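Local coordinates for SPbeta prophage-derived aminoglycoside N(3')-acetyltransferase-like protein YokD (PDB 2NYG) that probably acts as a coenzyme A-dependent N-acetyltransferase of the antibiotic N-acetyltransferase family and may contribute to antibiotic resistance, at residues 122-126 with 137-143; 144-148 with 160-164; 153-157 with 185-190; 220-224 with 262-267. All coordinates share one frame; numbering follows the deposited sequence.

In the fold
The four contacts follow one another across the subunit, from an edge of the large mixed sheet to the C-terminal helix. Interactions 1 and 2 share helix 142-146, and their centres are about 12 Å apart. Interactions 2 and 3 interlock along the chain, and Leu161 of the former packs on Leu155 and Leu186 of the latter. Interaction 3 meets interaction 4 through a probable hydrogen bond of 2.7 Å between Glu188 OE2 and Arg220 N, while interactions 1 and 4 lie about 32 Å apart, centre to centre. None of them lines the coenzyme A site, although the side chains of His185 and Phe224 are each about 11 Å from the cofactor, and that of Leu164 about 13 Å.

Interaction 1: residues 122-126 with 137-143; sequences YPEVK and AWGKHKN
Lys142 turns its CG between its own backbone N and carbonyl carbon (chi1 74°) and then runs out fully extended, which carries NZ across to the carbonyl of Glu124. The chain of Lys126, bent at its second and fourth torsions, crosses it at a slant, its CG lying 3.8 Å from CD of Lys142. NZ of Lys142 gives a long hydrogen bond of 3.3 Å to Glu124 O, arriving tilted from the carbonyl plane. A water takes a bond from NZ of Lys142 (2.7 Å) and another from Gly139 N, and donates back to Glu124 O; a long lysine, with three N-H donors at its tip, can serve both the carbonyl and the water. NZ of Lys126 lies 3.8 Å from NZ of Lys142, and the carboxylate of Glu124, too far for a salt bridge, may still offset some of the repulsion.

Alongside runs the antiparallel bridge starting edge strand 126-127 of the mixed sheet, a hydrogen-bonded pair with Lys126 N to Ala137 O and Ala137 N to Lys126 O, both 2.8 Å. The chain enters it through a type II turn, Tyr122 to Val125, whose second position suits Pro123. CG2 of Val125 rests 4.1 Å from CB of Trp138, and O of Pro123 lies at the edge of the indole, near CD1. Trp138 also packs on helix 48-60, while Tyr122 meets Tyr105 of the second subunit.

Interaction 2: residues 144-148 with 160-164; sequences KILNQ and PLGKL
Gln148 presents its flat amide to Lys163, whose ammonium comes up to the oxygen from outside the amide plane, tilted 34° from it; NZ donates to OE1 at 2.9 Å. The puckered ring of Pro160 meets the helix end with its rim: CG packs against the carbonyl oxygen of Ile145, and CB lies against CG2 of that isoleucine at 3.8 Å. A proline is suited to the beginning of a helix, where its missing N-H costs no bond, and Pro160 O takes bonds from both Lys163 N and Leu164 N.

Lys163 reaches Gln148 by bending at its second torsion (chi2 -82°) and then straightening, so that its methylenes run along the backbone, with CD passing beside the Lys144 oxygen. Its long aliphatic stem thereby covers the backbone, while CB touches CG1 of Ile145. The branched Ile145 serves several neighbours at once: CG2 goes to Pro160, and CD1 meets CD2 of Leu164, the two side chains crossing at about a right angle.

The contact thus joins helix 142-146 to helix 160-166. Leu146, Pro160 and Leu161 all touch Phe135 of strand 135-139, which places the helix pair beside that strand.

Interaction 3: residues 153-157 with 185-190; sequences FGLGE and HLAEYR
Tyr189 has the most surface buried here, with Leu155 and Glu157 next. The tyrosine ring lies over Gly156: CA sits 3.3 Å from the ring centroid, almost on the normal, in a CH-pi contact. Gly156, with no side chain, lets its CA come this close to the ring. CE2 of Tyr189 touches CB of Phe153 at 3.5 Å, and the two rings stand nearly perpendicular, at 85°. Tyr189 OH lies against Leu155 CB and is hydrogen-bonded to OE2 of Glu216.

In Leu155, chi1 of -166° places CG opposite the backbone N, and there it meets CB of His185 at 3.8 Å, while CD2 lies over a face of the imidazole. Glu157, bent at its second torsion, turns its carboxylate to Arg190. The arginine grips it side-on: NE bonds to OE2 at 3.0 Å and NH2 to OE1 at 3.1 Å. Both bonds are nearly straight and the two planar groups are almost coplanar, which fixes their rotation.

Loop 153-157 is thereby fastened to the end of helix 183-187, with helix 160-166 packed against Leu155, helix 252-268 against Arg190, and strand 208-217 against Phe153 and Tyr189.

Interaction 4: residues 220-224 with 262-267; sequences REELF and WFINND
Between Arg220 and Phe224 the chain curls into helical backbone angles without the regular helix bonds, held by Leu223 N to Arg220 O and Phe224 N to Glu221 O. Facing it are residues 262-267 of helix 252-268, with CA of Leu223 and CA of Phe263 9.4 Å apart, a separation at which side chains, not backbones, make the contact. Asp267 N bonds to Phe263 O at 3.1 Å, so these two residues stand one turn apart.

Arg220, bent at its third torsion (chi3 -74°), reaches this pair. Its guanidinium grips Asp267 end-on: NH2 to OD2 at 3.0 Å and NH1 to OD1 at 3.2 Å. The two planes are turned by 48°, and OD1 is met from above the carboxylate plane. Phe263 CE1 lies over one face of the guanidinium, offset toward the rim, covering part of the cation while the long arginine keeps its charge on the aspartate.

Leu223 supplies the apolar counterpart, with CD1 at the Phe263 ring edge, 3.9 Å from CE1, and 4.1 Å from CZ3 of Trp262. Phe224 CE1 touches Phe263 CZ at 4.1 Å.

The curl leads directly into helix 224-234, whose Val227 and Ala230 also pack on Trp262, bringing that helix against helix 252-268.

Interaction 1: residues 122-126 with 137-143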
loop_
_atom_site.group_PDB
_atom_site.type_symbol
_atom_site.label_atom_id
_atom_site.label_comp_id
_atom_site.label_asym_id
_atom_site.label_seq_id
_atom_site.Cartn_x
_atom_site.Cartn_y
_atom_site.Cartn_z
ATOM N N TYR A 122 -5.762 0.489 -6.785
ATOM C CA TYR A 122 -5.416 0.203 -8.174
ATOM C C TYR A 122 -6.525 0.820 -9.035
ATOM O O TYR A 122 -7.692 0.835 -8.641
ATOM C CB TYR A 122 -5.356 -1.307 -8.406
ATOM C CG TYR A 122 -4.678 -1.715 -9.691
ATOM C CD1 TYR A 122 -3.289 -1.678 -9.810
ATOM C CD2 TYR A 122 -5.420 -2.172 -10.782
ATOM C CE1 TYR A 122 -2.650 -2.098 -10.986
ATOM C CE2 TYR A 122 -4.789 -2.591 -11.962
ATOM C CZ TYR A 122 -3.404 -2.553 -12.054
ATOM O OH TYR A 122 -2.769 -2.983 -13.192
ATOM N N PRO A 123 -6.174 1.324 -10.227
ATOM C CA PRO A 123 -7.177 1.939 -11.099
ATOM C C PRO A 123 -8.405 1.072 -11.325
ATOM O O PRO A 123 -8.304 -0.066 -11.806
ATOM C CB PRO A 123 -6.408 2.185 -12.395
ATOM C CG PRO A 123 -4.989 2.302 -11.944
ATOM C CD PRO A 123 -4.881 1.212 -10.925
ATOM N N GLU A 124 -9.561 1.615 -10.954
ATOM C CA GLU A 124 -10.851 0.957 -11.144
ATOM C C GLU A 124 -11.332 -0.023 -10.077
ATOM O O GLU A 124 -12.354 -0.682 -10.246
ATOM C CB GLU A 124 -10.864 0.299 -12.518
ATOM C CG GLU A 124 -10.353 1.249 -13.592
ATOM C CD GLU A 124 -11.331 1.447 -14.712
ATOM O OE1 GLU A 124 -11.404 0.559 -15.588
ATOM O OE2 GLU A 124 -12.031 2.484 -14.706
ATOM N N VAL A 125 -10.605 -0.104 -8.974
ATOM C CA VAL A 125 -10.974 -0.977 -7.876
ATOM C C VAL A 125 -11.863 -0.226 -6.883
ATOM O O VAL A 125 -11.546 0.888 -6.471
ATOM C CB VAL A 125 -9.726 -1.477 -7.137
ATOM C CG1 VAL A 125 -10.131 -2.288 -5.915
ATOM C CG2 VAL A 125 -8.877 -2.299 -8.071
ATOM N N LYS A 126 -12.973 -0.842 -6.496
ATOM C CA LYS A 126 -13.882 -0.224 -5.543
ATOM C C LYS A 126 -13.754 -0.902 -4.182
ATOM O O LYS A 126 -13.282 -2.037 -4.093
ATOM C CB LYS A 126 -15.312 -0.344 -6.038
ATOM C CG LYS A 126 -15.620 0.473 -7.286
ATOM C CD LYS A 126 -16.065 1.890 -6.942
ATOM C CE LYS A 126 -16.798 2.512 -8.114
ATOM N NZ LYS A 126 -15.948 2.461 -9.336
ATOM N N ALA A 137 -13.206 -4.737 -4.892
ATOM C CA ALA A 137 -13.498 -5.504 -6.088
ATOM C C ALA A 137 -13.225 -4.712 -7.352
ATOM O O ALA A 137 -13.272 -3.482 -7.365
ATOM C CB ALA A 137 -14.942 -5.986 -6.067
ATOM N N TRP A 138 -12.923 -5.458 -8.406
ATOM C CA TRP A 138 -12.626 -4.943 -9.734
ATOM C C TRP A 138 -13.409 -5.841 -10.680
ATOM O O TRP A 138 -13.442 -7.059 -10.486
ATOM C CB TRP A 138 -11.131 -5.108 -10.034
ATOM C CG TRP A 138 -10.711 -4.695 -11.423
ATOM C CD1 TRP A 138 -10.189 -3.494 -11.788
ATOM C CD2 TRP A 138 -10.773 -5.486 -12.621
ATOM N NE1 TRP A 138 -9.918 -3.484 -13.132
ATOM C CE2 TRP A 138 -10.266 -4.695 -13.667
ATOM C CE3 TRP A 138 -11.208 -6.784 -12.908
ATOM C CZ2 TRP A 138 -10.176 -5.156 -14.982
ATOM C CZ3 TRP A 138 -11.116 -7.247 -14.222
ATOM C CH2 TRP A 138 -10.603 -6.432 -15.240
ATOM N N GLY A 139 -14.039 -5.264 -11.694
ATOM C CA GLY A 139 -14.762 -6.105 -12.627
ATOM C C GLY A 139 -16.236 -5.844 -12.849
ATOM O O GLY A 139 -16.841 -4.961 -12.249
ATOM N N LYS A 140 -16.803 -6.658 -13.726
ATOM C CA LYS A 140 -18.195 -6.572 -14.112
ATOM C C LYS A 140 -19.177 -6.368 -12.963
ATOM O O LYS A 140 -20.033 -5.492 -13.035
ATOM C CB LYS A 140 -18.578 -7.828 -14.901
ATOM C CG LYS A 140 -19.919 -7.728 -15.611
ATOM C CD LYS A 140 -20.319 -9.062 -16.205
ATOM C CE LYS A 140 -21.666 -8.959 -16.906
ATOM N NZ LYS A 140 -22.120 -10.285 -17.397
ATOM N N HIS A 141 -19.048 -7.157 -11.900
ATOM C CA HIS A 141 -19.987 -7.055 -10.784
ATOM C C HIS A 141 -19.562 -6.352 -9.490
ATOM O O HIS A 141 -20.245 -6.453 -8.482
ATOM C CB HIS A 141 -20.517 -8.450 -10.438
ATOM C CG HIS A 141 -21.235 -9.120 -11.571
ATOM N ND1 HIS A 141 -20.682 -10.157 -12.296
ATOM C CD2 HIS A 141 -22.452 -8.889 -12.112
ATOM C CE1 HIS A 141 -21.528 -10.533 -13.236
ATOM N NE2 HIS A 141 -22.608 -9.780 -13.146
ATOM N N LYS A 142 -18.460 -5.619 -9.528
ATOM C CA LYS A 142 -17.959 -4.907 -8.353
ATOM C C LYS A 142 -18.972 -3.989 -7.663
ATOM O O LYS A 142 -18.909 -3.783 -6.453
ATOM C CB LYS A 142 -16.748 -4.071 -8.747
ATOM C CG LYS A 142 -17.127 -2.846 -9.527
ATOM C CD LYS A 142 -15.919 -2.095 -10.004
ATOM C CE LYS A 142 -16.342 -0.871 -10.780
ATOM N NZ LYS A 142 -15.279 -0.454 -11.726
ATOM N N ASN A 143 -19.893 -3.421 -8.427
ATOM C CA ASN A 143 -20.875 -2.507 -7.849
ATOM C C ASN A 143 -21.972 -3.164 -7.029
ATOM O O ASN A 143 -22.311 -2.668 -5.954
ATOM C CB ASN A 143 -21.496 -1.637 -8.942
ATOM C CG ASN A 143 -20.584 -0.509 -9.371
ATOM O OD1 ASN A 143 -20.751 0.058 -10.451
ATOM N ND2 ASN A 143 -19.618 -0.169 -8.525
HETATM O O HOH W 1 -13.647 -2.480 -12.612
#

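Interaction 2: residues 144-148 with 160-164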
loop_
_atom_site.group_PDB
_atom_site.type_symbol
_atom_site.label_atom_id
_atom_site.label_comp_id
_atom_site.label_asym_id
_atom_site.label_seq_id
_atom_site.Cartn_x
_atom_site.Cartn_y
_atom_site.Cartn_z
ATOM N N LYS A 144 -22.525 -4.271 -7.514
ATOM C CA LYS A 144 -23.593 -4.929 -6.771
ATOM C C LYS A 144 -23.091 -5.747 -5.598
ATOM O O LYS A 144 -23.867 -6.160 -4.743
ATOM C CB LYS A 144 -24.452 -5.797 -7.699
ATOM C CG LYS A 144 -23.739 -6.937 -8.389
ATOM C CD LYS A 144 -24.709 -7.710 -9.306
ATOM C CE LYS A 144 -25.306 -6.813 -10.414
ATOM N NZ LYS A 144 -26.278 -7.515 -11.315
ATOM N N ILE A 145 -21.785 -5.946 -5.545
ATOM C CA ILE A 145 -21.175 -6.709 -4.487
ATOM C C ILE A 145 -20.724 -5.847 -3.305
ATOM O O ILE A 145 -20.865 -6.261 -2.153
ATOM C CB ILE A 145 -19.975 -7.503 -5.048
ATOM C CG1 ILE A 145 -20.487 -8.512 -6.074
ATOM C CG2 ILE A 145 -19.228 -8.211 -3.922
ATOM C CD1 ILE A 145 -19.531 -9.650 -6.364
ATOM N N LEU A 146 -20.202 -4.656 -3.591
ATOM C CA LEU A 146 -19.725 -3.776 -2.537
ATOM C C LEU A 146 -20.752 -2.738 -2.087
ATOM O O LEU A 146 -20.708 -2.254 -0.971
ATOM C CB LEU A 146 -18.452 -3.054 -2.999
ATOM C CG LEU A 146 -17.223 -3.829 -3.467
ATOM C CD1 LEU A 146 -16.125 -2.842 -3.713
ATOM C CD2 LEU A 146 -16.772 -4.839 -2.427
ATOM N N ASN A 147 -21.680 -2.419 -2.978
ATOM C CA ASN A 147 -22.735 -1.418 -2.763
ATOM C C ASN A 147 -23.318 -1.125 -1.375
ATOM O O ASN A 147 -23.195 -0.012 -0.865
ATOM C CB ASN A 147 -23.886 -1.765 -3.722
ATOM C CG ASN A 147 -25.122 -0.882 -3.528
ATOM O OD1 ASN A 147 -25.281 -0.181 -2.515
ATOM N ND2 ASN A 147 -26.034 -0.949 -4.500
ATOM N N GLN A 148 -24.014 -2.147 -0.875
ATOM C CA GLN A 148 -24.753 -2.111 0.390
ATOM C C GLN A 148 -24.047 -2.053 1.774
ATOM O O GLN A 148 -24.352 -1.178 2.593
ATOM C CB GLN A 148 -25.756 -3.270 0.377
ATOM C CG GLN A 148 -26.258 -3.762 1.728
ATOM C CD GLN A 148 -27.309 -4.802 1.544
ATOM O OE1 GLN A 148 -27.592 -5.214 0.422
ATOM N NE2 GLN A 148 -27.901 -5.239 2.653
ATOM N N PRO A 160 -20.803 -8.281 1.409
ATOM C CA PRO A 160 -20.445 -8.821 0.095
ATOM C C PRO A 160 -20.452 -10.342 -0.010
ATOM O O PRO A 160 -20.581 -10.890 -1.112
ATOM C CB PRO A 160 -19.074 -8.218 -0.158
ATOM C CG PRO A 160 -19.201 -6.882 0.510
ATOM C CD PRO A 160 -19.850 -7.238 1.824
ATOM N N LEU A 161 -20.305 -11.028 1.122
ATOM C CA LEU A 161 -20.319 -12.485 1.116
ATOM C C LEU A 161 -21.712 -12.919 0.728
ATOM O O LEU A 161 -21.917 -14.017 0.211
ATOM C CB LEU A 161 -19.975 -13.053 2.484
ATOM C CG LEU A 161 -18.549 -12.826 2.965
ATOM C CD1 LEU A 161 -18.300 -13.628 4.213
ATOM C CD2 LEU A 161 -17.586 -13.242 1.891
ATOM N N GLY A 162 -22.678 -12.050 0.990
ATOM C CA GLY A 162 -24.047 -12.357 0.640
ATOM C C GLY A 162 -24.248 -12.308 -0.861
ATOM O O GLY A 162 -25.147 -12.944 -1.397
ATOM N N LYS A 163 -23.397 -11.553 -1.543
ATOM C CA LYS A 163 -23.492 -11.415 -2.982
ATOM C C LYS A 163 -22.600 -12.437 -3.673
ATOM O O LYS A 163 -22.829 -12.794 -4.826
ATOM C CB LYS A 163 -23.066 -10.015 -3.402
ATOM C CG LYS A 163 -23.434 -8.923 -2.425
ATOM C CD LYS A 163 -24.863 -8.450 -2.583
ATOM C CE LYS A 163 -25.084 -7.254 -1.676
ATOM N NZ LYS A 163 -26.425 -6.654 -1.825
ATOM N N LEU A 164 -21.570 -12.908 -2.988
ATOM C CA LEU A 164 -20.701 -13.892 -3.602
ATOM C C LEU A 164 -21.325 -15.275 -3.455
ATOM O O LEU A 164 -20.966 -16.213 -4.171
ATOM C CB LEU A 164 -19.316 -13.872 -2.948
ATOM C CG LEU A 164 -18.473 -12.589 -2.968
ATOM C CD1 LEU A 164 -17.038 -12.913 -2.551
ATOM C CD2 LEU A 164 -18.454 -12.006 -4.355
#

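Interaction 3: residues 153-157 with 185-190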
loop_
_atom_site.group_PDB
_atom_site.type_symbol
_atom_site.label_atom_id
_atom_site.label_comp_id
_atom_site.label_asym_id
_atom_site.label_seq_id
_atom_site.Cartn_x
_atom_site.Cartn_y
_atom_site.Cartn_z
ATOM N N PHE A 153 -23.088 -6.753 11.784
ATOM C CA PHE A 153 -22.797 -8.065 11.231
ATOM C C PHE A 153 -21.883 -7.864 10.041
ATOM O O PHE A 153 -20.685 -8.094 10.134
ATOM C CB PHE A 153 -24.109 -8.760 10.862
ATOM C CG PHE A 153 -25.005 -8.994 12.052
ATOM C CD1 PHE A 153 -26.349 -8.630 12.023
ATOM C CD2 PHE A 153 -24.481 -9.541 13.228
ATOM C CE1 PHE A 153 -27.159 -8.802 13.158
ATOM C CE2 PHE A 153 -25.272 -9.716 14.359
ATOM C CZ PHE A 153 -26.610 -9.346 14.327
ATOM N N GLY A 154 -22.437 -7.404 8.930
ATOM C CA GLY A 154 -21.625 -7.141 7.751
ATOM C C GLY A 154 -20.428 -8.047 7.494
ATOM O O GLY A 154 -19.286 -7.611 7.438
ATOM N N LEU A 155 -20.719 -9.328 7.337
ATOM C CA LEU A 155 -19.744 -10.363 7.050
ATOM C C LEU A 155 -20.696 -11.547 6.962
ATOM O O LEU A 155 -20.326 -12.685 6.677
ATOM C CB LEU A 155 -18.730 -10.497 8.191
ATOM C CG LEU A 155 -17.467 -11.307 7.855
ATOM C CD1 LEU A 155 -17.062 -11.082 6.394
ATOM C CD2 LEU A 155 -16.329 -10.914 8.784
ATOM N N GLY A 156 -21.959 -11.217 7.202
ATOM C CA GLY A 156 -23.035 -12.174 7.130
ATOM C C GLY A 156 -23.917 -11.766 5.966
ATOM O O GLY A 156 -23.420 -11.265 4.955
ATOM N N GLU A 157 -25.222 -11.990 6.100
ATOM C CA GLU A 157 -26.177 -11.628 5.058
ATOM C C GLU A 157 -26.033 -10.123 4.892
ATOM O O GLU A 157 -25.741 -9.413 5.861
ATOM C CB GLU A 157 -27.605 -11.946 5.505
ATOM C CG GLU A 157 -27.773 -13.269 6.237
ATOM C CD GLU A 157 -27.502 -14.472 5.357
ATOM O OE1 GLU A 157 -27.379 -14.297 4.130
ATOM O OE2 GLU A 157 -27.427 -15.600 5.887
ATOM N N HIS A 185 -16.833 -17.343 7.310
ATOM C CA HIS A 185 -17.484 -16.507 8.301
ATOM C C HIS A 185 -18.974 -16.436 8.004
ATOM O O HIS A 185 -19.781 -16.424 8.923
ATOM C CB HIS A 185 -16.927 -15.077 8.295
ATOM C CG HIS A 185 -15.592 -14.921 8.960
ATOM N ND1 HIS A 185 -15.385 -15.193 10.293
ATOM C CD2 HIS A 185 -14.411 -14.459 8.482
ATOM C CE1 HIS A 185 -14.135 -14.903 10.610
ATOM N NE2 HIS A 185 -13.522 -14.456 9.529
ATOM N N LEU A 186 -19.342 -16.373 6.727
ATOM C CA LEU A 186 -20.752 -16.290 6.363
ATOM C C LEU A 186 -21.587 -17.426 6.972
ATOM O O LEU A 186 -22.704 -17.193 7.446
ATOM C CB LEU A 186 -20.915 -16.281 4.842
ATOM C CG LEU A 186 -22.342 -16.275 4.268
ATOM C CD1 LEU A 186 -23.125 -15.025 4.682
ATOM C CD2 LEU A 186 -22.239 -16.367 2.759
ATOM N N ALA A 187 -21.058 -18.650 6.956
ATOM C CA ALA A 187 -21.769 -19.785 7.534
ATOM C C ALA A 187 -22.080 -19.535 9.022
ATOM O O ALA A 187 -23.130 -19.951 9.523
ATOM C CB ALA A 187 -20.947 -21.043 7.369
ATOM N N GLU A 188 -21.181 -18.845 9.721
ATOM C CA GLU A 188 -21.392 -18.549 11.135
ATOM C C GLU A 188 -22.649 -17.731 11.407
ATOM O O GLU A 188 -23.041 -17.578 12.558
ATOM C CB GLU A 188 -20.162 -17.847 11.737
ATOM C CG GLU A 188 -18.969 -18.784 11.911
ATOM C CD GLU A 188 -17.706 -18.097 12.389
ATOM O OE1 GLU A 188 -17.203 -17.198 11.679
ATOM O OE2 GLU A 188 -17.203 -18.467 13.469
ATOM N N TYR A 189 -23.288 -17.212 10.362
ATOM C CA TYR A 189 -24.528 -16.454 10.538
ATOM C C TYR A 189 -25.746 -17.310 10.131
ATOM O O TYR A 189 -26.884 -16.831 10.100
ATOM C CB TYR A 189 -24.522 -15.176 9.694
ATOM C CG TYR A 189 -23.443 -14.163 10.023
ATOM C CD1 TYR A 189 -22.135 -14.332 9.563
ATOM C CD2 TYR A 189 -23.743 -12.998 10.737
ATOM C CE1 TYR A 189 -21.156 -13.371 9.794
ATOM C CE2 TYR A 189 -22.767 -12.025 10.973
ATOM C CZ TYR A 189 -21.476 -12.224 10.494
ATOM O OH TYR A 189 -20.498 -11.275 10.688
ATOM N N ARG A 190 -25.495 -18.581 9.830
ATOM C CA ARG A 190 -26.546 -19.502 9.418
ATOM C C ARG A 190 -26.629 -20.726 10.336
ATOM O O ARG A 190 -27.214 -21.744 9.963
ATOM C CB ARG A 190 -26.282 -19.933 7.970
ATOM C CG ARG A 190 -26.174 -18.743 7.028
ATOM C CD ARG A 190 -25.796 -19.088 5.592
ATOM N NE ARG A 190 -26.068 -17.949 4.714
ATOM C CZ ARG A 190 -25.805 -17.898 3.411
ATOM N NH1 ARG A 190 -25.244 -18.930 2.798
ATOM N NH2 ARG A 190 -26.121 -16.813 2.719
#

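Interaction 4: residues 220-224 with 262-267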
loop_
_atom_site.group_PDB
_atom_site.type_symbol
_atom_site.label_atom_id
_atom_site.label_comp_id
_atom_site.label_asym_id
_atom_site.label_seq_id
_atom_site.Cartn_x
_atom_site.Cartn_y
_atom_site.Cartn_z
ATOM N N ARG A 220 -15.236 -17.732 15.091
ATOM C CA ARG A 220 -14.420 -18.871 15.493
ATOM C C ARG A 220 -13.520 -19.269 14.326
ATOM O O ARG A 220 -13.408 -20.447 13.978
ATOM C CB ARG A 220 -15.308 -20.054 15.878
ATOM C CG ARG A 220 -16.128 -19.837 17.138
ATOM C CD ARG A 220 -16.914 -21.067 17.483
ATOM N NE ARG A 220 -18.046 -21.262 16.590
ATOM C CZ ARG A 220 -18.724 -22.398 16.485
ATOM N NH1 ARG A 220 -18.373 -23.448 17.215
ATOM N NH2 ARG A 220 -19.772 -22.479 15.670
ATOM N N GLU A 221 -12.871 -18.275 13.730
ATOM C CA GLU A 221 -11.996 -18.527 12.600
ATOM C C GLU A 221 -10.901 -19.567 12.884
ATOM O O GLU A 221 -10.318 -20.124 11.951
ATOM C CB GLU A 221 -11.374 -17.212 12.113
ATOM C CG GLU A 221 -10.276 -16.633 12.989
ATOM C CD GLU A 221 -10.741 -15.488 13.888
ATOM O OE1 GLU A 221 -11.858 -14.965 13.672
ATOM O OE2 GLU A 221 -9.973 -15.103 14.804
ATOM N N GLU A 222 -10.643 -19.846 14.161
ATOM C CA GLU A 222 -9.616 -20.808 14.545
ATOM C C GLU A 222 -9.889 -22.200 14.002
ATOM O O GLU A 222 -8.981 -23.015 13.904
ATOM C CB GLU A 222 -9.480 -20.892 16.070
ATOM C CG GLU A 222 -10.644 -21.548 16.770
ATOM C CD GLU A 222 -11.632 -20.551 17.317
ATOM O OE1 GLU A 222 -11.593 -19.378 16.882
ATOM O OE2 GLU A 222 -12.457 -20.939 18.178
ATOM N N LEU A 223 -11.145 -22.459 13.652
ATOM C CA LEU A 223 -11.580 -23.750 13.120
ATOM C C LEU A 223 -11.520 -23.872 11.584
ATOM O O LEU A 223 -11.443 -24.985 11.052
ATOM C CB LEU A 223 -13.015 -24.022 13.568
ATOM C CG LEU A 223 -13.293 -24.097 15.072
ATOM C CD1 LEU A 223 -14.791 -24.187 15.297
ATOM C CD2 LEU A 223 -12.572 -25.297 15.672
ATOM N N PHE A 224 -11.555 -22.733 10.890
ATOM C CA PHE A 224 -11.553 -22.697 9.432
ATOM C C PHE A 224 -10.598 -23.666 8.787
ATOM O O PHE A 224 -10.920 -24.249 7.763
ATOM C CB PHE A 224 -11.267 -21.283 8.927
ATOM C CG PHE A 224 -12.380 -20.306 9.199
ATOM C CD1 PHE A 224 -13.460 -20.663 10.003
ATOM C CD2 PHE A 224 -12.322 -19.004 8.693
ATOM C CE1 PHE A 224 -14.452 -19.755 10.303
ATOM C CE2 PHE A 224 -13.324 -18.075 8.994
ATOM C CZ PHE A 224 -14.384 -18.450 9.798
ATOM N N TRP A 262 -20.870 -28.587 8.793
ATOM C CA TRP A 262 -19.810 -29.000 9.701
ATOM C C TRP A 262 -20.070 -28.324 11.055
ATOM O O TRP A 262 -20.016 -28.968 12.094
ATOM C CB TRP A 262 -18.449 -28.577 9.152
ATOM C CG TRP A 262 -17.286 -29.111 9.922
ATOM C CD1 TRP A 262 -16.526 -30.193 9.602
ATOM C CD2 TRP A 262 -16.729 -28.570 11.126
ATOM N NE1 TRP A 262 -15.519 -30.360 10.528
ATOM C CE2 TRP A 262 -15.623 -29.379 11.476
ATOM C CE3 TRP A 262 -17.056 -27.480 11.943
ATOM C CZ2 TRP A 262 -14.840 -29.130 12.608
ATOM C CZ3 TRP A 262 -16.283 -27.230 13.064
ATOM C CH2 TRP A 262 -15.185 -28.053 13.387
ATOM N N PHE A 263 -20.351 -27.024 11.037
ATOM C CA PHE A 263 -20.638 -26.286 12.264
ATOM C C PHE A 263 -21.892 -26.805 12.977
ATOM O O PHE A 263 -21.857 -27.077 14.174
ATOM C CB PHE A 263 -20.847 -24.786 11.975
ATOM C CG PHE A 263 -19.579 -24.011 11.737
ATOM C CD1 PHE A 263 -18.506 -24.127 12.603
ATOM C CD2 PHE A 263 -19.475 -23.131 10.663
ATOM C CE1 PHE A 263 -17.349 -23.383 12.410
ATOM C CE2 PHE A 263 -18.322 -22.384 10.462
ATOM C CZ PHE A 263 -17.258 -22.510 11.337
ATOM N N ILE A 264 -22.993 -26.924 12.240
ATOM C CA ILE A 264 -24.255 -27.375 12.809
ATOM C C ILE A 264 -24.164 -28.737 13.492
ATOM O O ILE A 264 -24.623 -28.909 14.631
ATOM C CB ILE A 264 -25.367 -27.457 11.725
ATOM C CG1 ILE A 264 -25.705 -26.062 11.211
ATOM C CG2 ILE A 264 -26.621 -28.099 12.305
ATOM C CD1 ILE A 264 -26.785 -26.044 10.139
ATOM N N ASN A 265 -23.578 -29.701 12.795
ATOM C CA ASN A 265 -23.461 -31.046 13.335
ATOM C C ASN A 265 -22.314 -31.233 14.305
ATOM O O ASN A 265 -22.186 -32.278 14.935
ATOM C CB ASN A 265 -23.317 -32.046 12.183
ATOM C CG ASN A 265 -24.611 -32.228 11.389
ATOM O OD1 ASN A 265 -25.682 -32.408 11.967
ATOM N ND2 ASN A 265 -24.515 -32.174 10.063
ATOM N N ASN A 266 -21.473 -30.227 14.453
ATOM C CA ASN A 266 -20.367 -30.403 15.368
ATOM C C ASN A 266 -20.611 -29.725 16.696
ATOM O O ASN A 266 -19.934 -30.046 17.657
ATOM C CB ASN A 266 -19.109 -29.861 14.766
ATOM C CG ASN A 266 -18.020 -30.910 14.604
ATOM O OD1 ASN A 266 -18.110 -31.815 13.779
ATOM N ND2 ASN A 266 -16.973 -30.772 15.391
ATOM N N ASP A 267 -21.548 -28.757 16.768
ATOM C CA ASP A 267 -21.840 -28.114 18.051
ATOM C C ASP A 267 -23.082 -28.785 18.639
ATOM O O ASP A 267 -23.364 -28.645 19.820
ATOM C CB ASP A 267 -22.119 -26.603 17.936
ATOM C CG ASP A 267 -21.066 -25.870 17.119
ATOM O OD1 ASP A 267 -19.862 -26.243 17.225
ATOM O OD2 ASP A 267 -21.444 -24.921 16.378
#